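Local coordinates for putative uncharacterized protein (PDB 4GNX) that binds single-stranded DNA as part of replication protein A, probably as its largest subunit, through domains of the OB fold, at residues 62-67 / 103-108; 20-25 / 66-71; 55-60 / 96-101. All blocks are in the same frame, centred on the assembly; numbering follows the deposited sequence.

In the fold
From the N terminus, strand 17-30 enters first. Contact 2 (20-25 / 66-71) closes the loop that runs through strands 39-46 and 51-57 and helix 59-64. Contact 3 (55-60 / 96-101) opens inside that loop and ends beyond it, so the two cross. Contact 1 (62-67 / 103-108) opens inside contact 3 and in turn ends beyond it, which makes a second crossing. None of the three nests within another. Contacts 1 and 2 share Pro66 and Leu67, so contact 1 begins where contact 2 ends. Contact 3 pairs strand 51-57 with strand 95-99; contacts 1 and 2 tie helix 59-64 and the loop after it to strands 104-107 and 17-30.

Contact 1 (62-67 / 103-108); sequences DRFYPL and TEIEEC
Thr103 OG1 is held by two carbonyls: it hydrogen-bonds to Lys78 O and, weakly, to Glu100 O. The carbonyl of the same residue carries the polar link of this contact. Arg63 NH2 gives a hydrogen bond to Thr103 O over 3.3 Å. The bond is bent, with 137° at the hydrogen. The donor lies in the carbonyl plane, but the oxygen sits out of the guanidinium plane. A bend at chi3 (59°) turns the guanidinium to this carbonyl.

The apolar part centres on the buried Phe64 ring. Ile105 CD1 comes over one face, 3.9 Å from the ring centroid, as a CH-pi contact. CB of the preceding Arg63 lies over the other face, so the ring is sandwiched between the two. At the far end of the ring, Phe64 CZ meets Thr103 CB at 4.0 Å. Leu67 comes in along the ring edge, its CG anti to the backbone N (chi1 -176°). Its CD2 lies in the ring plane and also reaches Ile105 CB at 3.9 Å. The Leu67 and Ile105 side chains lie alongside each other, pointing opposite ways.

In the OB fold this joins helix 59-64 and the turn after it to strand 104-107. That strand pairs with strand 73-77, where Ile105 also touches Tyr74, and Leu68 of the following loop packs beside Ile105.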
# COMPACT_ATOMS: atom_id res chain seq x y z
N ASP C 62 32.66 -4.49 16.04
CA ASP C 62 33.92 -4.01 16.56
C ASP C 62 35.03 -4.29 15.58
O ASP C 62 35.90 -3.45 15.34
CB ASP C 62 34.22 -4.70 17.88
CG ASP C 62 33.11 -4.51 18.91
OD1 ASP C 62 32.87 -3.36 19.34
OD2 ASP C 62 32.50 -5.53 19.31
N ARG C 63 34.97 -5.47 14.98
CA ARG C 63 36.00 -5.91 14.07
C ARG C 63 35.97 -5.20 12.72
O ARG C 63 37.02 -4.85 12.18
CB ARG C 63 35.92 -7.43 13.90
CG ARG C 63 36.28 -8.18 15.16
CD ARG C 63 36.28 -9.69 14.99
NE ARG C 63 37.20 -10.16 13.95
CZ ARG C 63 36.86 -10.96 12.94
NH1 ARG C 63 35.61 -11.41 12.83
NH2 ARG C 63 37.77 -11.33 12.05
N PHE C 64 34.78 -4.98 12.17
CA PHE C 64 34.70 -4.52 10.78
C PHE C 64 34.09 -3.15 10.51
O PHE C 64 34.34 -2.57 9.45
CB PHE C 64 34.02 -5.58 9.92
CG PHE C 64 34.64 -6.93 10.05
CD1 PHE C 64 35.99 -7.12 9.76
CD2 PHE C 64 33.90 -8.01 10.48
CE1 PHE C 64 36.58 -8.37 9.89
CE2 PHE C 64 34.48 -9.26 10.60
CZ PHE C 64 35.82 -9.44 10.30
N TYR C 65 33.30 -2.63 11.46
CA TYR C 65 32.67 -1.34 11.23
C TYR C 65 33.72 -0.28 10.91
O TYR C 65 33.59 0.42 9.90
CB TYR C 65 31.77 -0.88 12.39
CG TYR C 65 31.03 0.39 12.05
CD1 TYR C 65 29.83 0.35 11.32
CD2 TYR C 65 31.53 1.64 12.41
CE1 TYR C 65 29.15 1.52 11.00
CE2 TYR C 65 30.86 2.81 12.08
CZ TYR C 65 29.67 2.74 11.38
OH TYR C 65 28.99 3.90 11.04
N PRO C 66 34.77 -0.17 11.76
CA PRO C 66 35.80 0.82 11.46
C PRO C 66 36.46 0.52 10.12
O PRO C 66 36.76 1.43 9.36
CB PRO C 66 36.81 0.63 12.59
CG PRO C 66 36.03 0.00 13.69
CD PRO C 66 35.07 -0.91 13.00
N LEU C 67 36.63 -0.76 9.82
CA LEU C 67 37.38 -1.22 8.67
C LEU C 67 36.76 -0.92 7.30
O LEU C 67 37.48 -0.78 6.31
CB LEU C 67 37.65 -2.72 8.81
CG LEU C 67 38.50 -3.49 7.79
CD1 LEU C 67 39.85 -2.84 7.57
CD2 LEU C 67 38.66 -4.92 8.27
N THR C 103 35.79 -14.21 9.37
CA THR C 103 35.69 -13.39 8.16
C THR C 103 36.95 -12.54 7.92
O THR C 103 37.43 -11.83 8.81
CB THR C 103 34.40 -12.53 8.16
OG1 THR C 103 33.27 -13.39 8.00
CG2 THR C 103 34.39 -11.53 7.01
N GLU C 104 37.47 -12.64 6.70
CA GLU C 104 38.64 -11.91 6.24
C GLU C 104 38.22 -10.74 5.36
O GLU C 104 37.56 -10.93 4.33
CB GLU C 104 39.55 -12.84 5.42
CG GLU C 104 40.40 -13.82 6.22
CD GLU C 104 41.85 -13.36 6.40
OE1 GLU C 104 42.15 -12.15 6.25
OE2 GLU C 104 42.71 -14.22 6.70
N ILE C 105 38.61 -9.54 5.77
CA ILE C 105 38.47 -8.33 4.96
C ILE C 105 39.83 -7.63 4.83
O ILE C 105 40.48 -7.31 5.84
CB ILE C 105 37.43 -7.36 5.54
CG1 ILE C 105 36.06 -8.04 5.61
CG2 ILE C 105 37.36 -6.09 4.70
CD1 ILE C 105 35.02 -7.25 6.37
N GLU C 106 40.25 -7.42 3.59
CA GLU C 106 41.46 -6.66 3.30
C GLU C 106 41.18 -5.77 2.09
O GLU C 106 40.62 -6.23 1.10
CB GLU C 106 42.64 -7.59 3.04
CG GLU C 106 43.26 -8.14 4.32
CD GLU C 106 44.20 -9.32 4.11
OE1 GLU C 106 43.73 -10.40 3.68
OE2 GLU C 106 45.41 -9.17 4.40
N GLU C 107 41.56 -4.49 2.19
CA GLU C 107 41.30 -3.50 1.14
C GLU C 107 42.21 -3.68 -0.09
O GLU C 107 43.36 -4.10 0.03
CB GLU C 107 41.41 -2.08 1.69
CG GLU C 107 41.07 -1.00 0.68
CD GLU C 107 40.90 0.38 1.28
OE1 GLU C 107 40.24 1.21 0.63
OE2 GLU C 107 41.44 0.63 2.38
N CYS C 108 41.66 -3.35 -1.26
CA CYS C 108 42.33 -3.50 -2.55
C CYS C 108 42.99 -2.23 -3.04
O CYS C 108 42.58 -1.12 -2.67
CB CYS C 108 41.34 -3.94 -3.62
SG CYS C 108 40.93 -5.69 -3.56

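Contact 2 (20-25 / 66-71); sequences ARVTSK and PLLQEN
In this OB-fold domain the first strand, 17-30, is gripped by the loop that links helix 59-64 to strand 73-77. Three hydrogen bonds join the two segments, whose touching parts, 21-25 and 68-71, run 115° apart. Asn71 N bonds to Val22 O over 2.6 Å, nearly along the C=O axis. Asn71 O takes the second bond, from Arg21 NE at 3.0 Å. This one is straight at the hydrogen (168°), and the oxygen lies near the guanidinium plane, at its edge. Seen from the acceptor, however, NE stands above the carbonyl plane. Asn71 is thus held through both its backbone N and O.

The third bond is made by a long reach. Lys25 starts with CG anti to the backbone N and bends at chi3 (100°). Its NZ then meets Leu68 O at 2.7 Å, nearly along the C=O axis. Between these polar points, Val22 CB rests on Gln69 O at 3.9 Å, and Val22 CG2 approaches Leu68 CD2 at 4.3 Å. The Glu70 chain runs forward along the strand from the level of Val22, and its OE1 comes to 3.4 Å from Ser24 CA.

Further out, Leu68 packs on Tyr74 of strand 73-77. The far end of Arg21 has weak hydrogen bonds from NH1 to Val114 O and Pro115 O. Tyr65 probably positions the lysine: its ring makes a cation-pi contact with Lys25, and its carbonyl oxygen accepts a second hydrogen bond from Lys25 NZ.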
# COMPACT_ATOMS: atom_id res chain seq x y z
N ALA C 20 34.63 -6.36 -4.01
CA ALA C 20 33.45 -5.48 -4.11
C ALA C 20 33.67 -4.09 -3.50
O ALA C 20 34.47 -3.95 -2.56
CB ALA C 20 32.27 -6.16 -3.45
N ARG C 21 32.97 -3.07 -4.02
CA ARG C 21 33.02 -1.78 -3.33
C ARG C 21 31.80 -1.51 -2.49
O ARG C 21 30.69 -1.86 -2.88
CB ARG C 21 33.38 -0.59 -4.24
CG ARG C 21 32.24 0.05 -5.00
CD ARG C 21 32.49 1.53 -5.32
NE ARG C 21 33.88 1.91 -5.57
CZ ARG C 21 34.59 1.58 -6.65
NH1 ARG C 21 34.06 0.82 -7.60
NH2 ARG C 21 35.84 2.01 -6.77
N VAL C 22 32.02 -0.92 -1.32
CA VAL C 22 30.95 -0.56 -0.41
C VAL C 22 30.23 0.64 -0.97
O VAL C 22 30.82 1.70 -1.11
CB VAL C 22 31.47 -0.19 0.99
CG1 VAL C 22 30.29 0.17 1.87
CG2 VAL C 22 32.28 -1.32 1.60
N THR C 23 28.96 0.47 -1.32
CA THR C 23 28.17 1.57 -1.83
C THR C 23 27.45 2.31 -0.72
O THR C 23 27.22 3.51 -0.85
CB THR C 23 27.14 1.09 -2.82
OG1 THR C 23 26.28 0.17 -2.16
CG2 THR C 23 27.82 0.43 -3.99
N SER C 24 27.07 1.62 0.35
CA SER C 24 26.47 2.28 1.51
C SER C 24 26.64 1.48 2.78
O SER C 24 26.80 0.26 2.74
CB SER C 24 24.99 2.52 1.31
OG SER C 24 24.30 1.30 1.46
N LYS C 25 26.55 2.17 3.90
CA LYS C 25 26.84 1.59 5.19
C LYS C 25 25.84 2.13 6.20
O LYS C 25 25.54 3.32 6.22
CB LYS C 25 28.27 1.96 5.60
CG LYS C 25 28.72 1.47 6.98
CD LYS C 25 30.25 1.40 7.12
CE LYS C 25 30.84 2.59 7.85
NZ LYS C 25 32.11 2.28 8.57
N PRO C 66 34.77 -0.17 11.76
CA PRO C 66 35.80 0.82 11.46
C PRO C 66 36.46 0.52 10.12
O PRO C 66 36.76 1.43 9.36
CB PRO C 66 36.81 0.63 12.59
CG PRO C 66 36.03 0.00 13.69
CD PRO C 66 35.07 -0.91 13.00
N LEU C 67 36.63 -0.76 9.82
CA LEU C 67 37.38 -1.22 8.67
C LEU C 67 36.76 -0.92 7.30
O LEU C 67 37.48 -0.78 6.31
CB LEU C 67 37.65 -2.72 8.81
CG LEU C 67 38.50 -3.49 7.79
CD1 LEU C 67 39.85 -2.84 7.57
CD2 LEU C 67 38.66 -4.92 8.27
N LEU C 68 35.44 -0.83 7.23
CA LEU C 68 34.78 -0.70 5.93
C LEU C 68 34.27 0.72 5.70
O LEU C 68 33.53 1.25 6.52
CB LEU C 68 33.64 -1.71 5.80
CG LEU C 68 33.94 -3.21 5.77
CD1 LEU C 68 32.68 -3.99 6.09
CD2 LEU C 68 34.51 -3.62 4.42
N GLN C 69 34.67 1.32 4.59
CA GLN C 69 34.34 2.72 4.32
C GLN C 69 33.77 2.89 2.93
O GLN C 69 34.27 2.29 1.98
CB GLN C 69 35.58 3.60 4.52
CG GLN C 69 36.04 3.71 5.96
CD GLN C 69 37.36 4.44 6.10
OE1 GLN C 69 37.88 5.01 5.13
NE2 GLN C 69 37.92 4.42 7.32
N GLU C 70 32.72 3.70 2.81
CA GLU C 70 32.01 3.84 1.53
C GLU C 70 32.88 4.22 0.33
O GLU C 70 33.81 5.01 0.44
CB GLU C 70 30.74 4.72 1.61
CG GLU C 70 30.46 5.42 2.93
CD GLU C 70 28.97 5.71 3.14
OE1 GLU C 70 28.16 4.75 3.16
OE2 GLU C 70 28.60 6.90 3.28
N ASN C 71 32.57 3.59 -0.79
CA ASN C 71 33.20 3.84 -2.07
C ASN C 71 34.60 3.22 -2.18
O ASN C 71 35.21 3.24 -3.25
CB ASN C 71 33.21 5.33 -2.39
CG ASN C 71 33.28 5.60 -3.87
OD1 ASN C 71 32.68 4.87 -4.67
ND2 ASN C 71 34.00 6.64 -4.25

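Contact 3 (55-60 / 96-101); sequences TGFNDA and EITFEN. With nucleotides of chain G.
Strands 51-57 and 95-99 run parallel here, with Thr55 and Thr98 as the bridge pair. Two hydrogen bonds carry it, both with the donor in the carbonyl plane. Thr55 N gives to Ile97 O over 2.8 Å. Thr55 O takes Phe99 N at 2.9 Å, with 167° at the hydrogen. Thr55 therefore has its backbone donor and acceptor both satisfied by the neighbouring strand. Its O also receives a CA-H...O contact from Thr98 CA. Beyond the strand, the backbone turns into the helix through Ala60 N to Phe57 O, 2.9 Å.

Several polar side chains have partners elsewhere. Glu100 OE1 forms a salt bridge with Arg80 NE, and Glu96 OE1 accepts from Lys85 N. Asn58 OD1 bonds to Lys39 N, while Thr98 OG1 has a weak bond with Asn82 ND2.

Phe57 carries the contact to the bound DNA. Its CG is anti to the carbonyl carbon (chi1 -71°), and the ring lies against the base of DT2 of chain G. Base atom C5 stands 3.6 Å above the Phe57 ring plane, over the ring centre. Thr98 CG2 braces the ring at its edge, in plane, 3.8 Å from Phe57 CD2. Thr98 is thus a second-shell residue to this DNA-binding aromatic. On the other face of the sheet, Phe99 CB meets Ala60 CB at 4.2 Å.

The parallel pairing is the one that closes the OB-fold barrel. Strand 51-57 also pairs with 39-46, and strand 95-99 with 80-83, both antiparallel. Phe99 packs inward on Phe41, Ala54 and Leu68, beneath the start of helix 59-64.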
# COMPACT_ATOMS: atom_id res chain seq x y z
N THR C 55 25.95 -8.06 6.64
CA THR C 55 25.65 -7.57 7.98
C THR C 55 26.60 -8.16 9.01
O THR C 55 26.97 -9.34 8.95
CB THR C 55 24.22 -7.96 8.40
OG1 THR C 55 23.27 -7.42 7.47
CG2 THR C 55 23.90 -7.46 9.79
N GLY C 56 26.97 -7.34 9.98
CA GLY C 56 27.74 -7.83 11.09
C GLY C 56 26.97 -7.65 12.37
O GLY C 56 26.34 -6.61 12.56
N PHE C 57 27.02 -8.67 13.24
CA PHE C 57 26.37 -8.63 14.54
C PHE C 57 27.39 -8.60 15.68
O PHE C 57 28.48 -9.16 15.57
CB PHE C 57 25.47 -9.84 14.70
CG PHE C 57 24.23 -9.80 13.86
CD1 PHE C 57 23.07 -9.19 14.32
CD2 PHE C 57 24.21 -10.42 12.61
CE1 PHE C 57 21.91 -9.17 13.55
CE2 PHE C 57 23.05 -10.40 11.84
CZ PHE C 57 21.90 -9.78 12.31
N ASN C 58 27.00 -7.95 16.78
CA ASN C 58 27.80 -7.84 18.00
C ASN C 58 29.31 -7.67 17.82
O ASN C 58 29.77 -6.57 17.49
CB ASN C 58 27.45 -8.98 18.95
CG ASN C 58 25.95 -9.17 19.05
OD1 ASN C 58 25.19 -8.21 19.22
ND2 ASN C 58 25.51 -10.42 18.93
N ASP C 59 30.08 -8.73 18.00
CA ASP C 59 31.54 -8.64 17.89
C ASP C 59 32.07 -8.29 16.48
O ASP C 59 33.11 -7.64 16.32
CB ASP C 59 32.21 -9.88 18.49
CG ASP C 59 32.06 -9.93 20.01
OD1 ASP C 59 32.85 -10.64 20.68
OD2 ASP C 59 31.16 -9.25 20.55
N ALA C 60 31.33 -8.71 15.46
CA ALA C 60 31.67 -8.35 14.08
C ALA C 60 31.67 -6.83 13.83
O ALA C 60 32.38 -6.35 12.93
CB ALA C 60 30.74 -9.06 13.11
N GLU C 96 21.84 -12.87 1.21
CA GLU C 96 22.74 -11.87 1.80
C GLU C 96 23.90 -12.51 2.58
O GLU C 96 23.92 -13.73 2.78
CB GLU C 96 22.00 -10.78 2.60
CG GLU C 96 20.96 -11.23 3.61
CD GLU C 96 19.92 -10.15 3.94
OE1 GLU C 96 19.42 -10.16 5.09
OE2 GLU C 96 19.58 -9.30 3.06
N ILE C 97 24.86 -11.68 3.00
CA ILE C 97 26.04 -12.17 3.71
C ILE C 97 26.04 -11.77 5.17
O ILE C 97 25.71 -10.64 5.51
CB ILE C 97 27.30 -11.60 3.09
CG1 ILE C 97 27.52 -12.18 1.69
CG2 ILE C 97 28.50 -11.84 4.00
CD1 ILE C 97 28.51 -11.38 0.87
N THR C 98 26.41 -12.70 6.05
CA THR C 98 26.61 -12.37 7.46
C THR C 98 28.07 -12.61 7.83
O THR C 98 28.61 -13.69 7.60
CB THR C 98 25.70 -13.18 8.41
OG1 THR C 98 24.43 -13.39 7.81
CG2 THR C 98 25.49 -12.43 9.71
N PHE C 99 28.69 -11.59 8.41
CA PHE C 99 30.05 -11.71 8.86
C PHE C 99 30.12 -12.56 10.12
O PHE C 99 29.48 -12.27 11.13
CB PHE C 99 30.64 -10.33 9.14
CG PHE C 99 30.66 -9.42 7.96
CD1 PHE C 99 30.90 -9.91 6.67
CD2 PHE C 99 30.47 -8.05 8.13
CE1 PHE C 99 30.93 -9.06 5.57
CE2 PHE C 99 30.50 -7.19 7.04
CZ PHE C 99 30.73 -7.69 5.76
N GLU C 100 30.91 -13.62 10.02
CA GLU C 100 31.27 -14.45 11.16
C GLU C 100 32.67 -14.06 11.65
O GLU C 100 33.34 -13.22 11.04
CB GLU C 100 31.18 -15.94 10.79
CG GLU C 100 31.83 -16.31 9.46
CD GLU C 100 31.61 -17.75 9.03
OE1 GLU C 100 31.30 -18.61 9.90
OE2 GLU C 100 31.74 -18.03 7.82
N ASN C 101 33.11 -14.65 12.75
CA ASN C 101 34.43 -14.32 13.29
C ASN C 101 35.61 -14.73 12.41
O ASN C 101 36.65 -14.08 12.43
CB ASN C 101 34.59 -14.84 14.72
CG ASN C 101 33.98 -13.89 15.73
OD1 ASN C 101 33.75 -14.27 16.88
ND2 ASN C 101 33.70 -12.66 15.31
P DT G 2 16.77 -15.71 13.78
OP1 DT G 2 15.44 -16.27 14.15
OP2 DT G 2 16.95 -15.12 12.42
O5' DT G 2 17.12 -14.62 14.89
C5' DT G 2 17.72 -13.36 14.53
C4' DT G 2 17.81 -12.46 15.74
O4' DT G 2 19.02 -12.75 16.48
C3' DT G 2 17.84 -10.97 15.43
O3' DT G 2 17.13 -10.25 16.44
C2' DT G 2 19.32 -10.64 15.44
C1' DT G 2 19.92 -11.65 16.41
N1 DT G 2 21.24 -12.16 16.00
C2 DT G 2 22.29 -12.07 16.88
O2 DT G 2 22.19 -11.58 17.99
N3 DT G 2 23.48 -12.57 16.41
C4 DT G 2 23.72 -13.14 15.17
O4 DT G 2 24.84 -13.55 14.89
C5 DT G 2 22.57 -13.21 14.30
C7 DT G 2 22.72 -13.81 12.94
C6 DT G 2 21.40 -12.72 14.75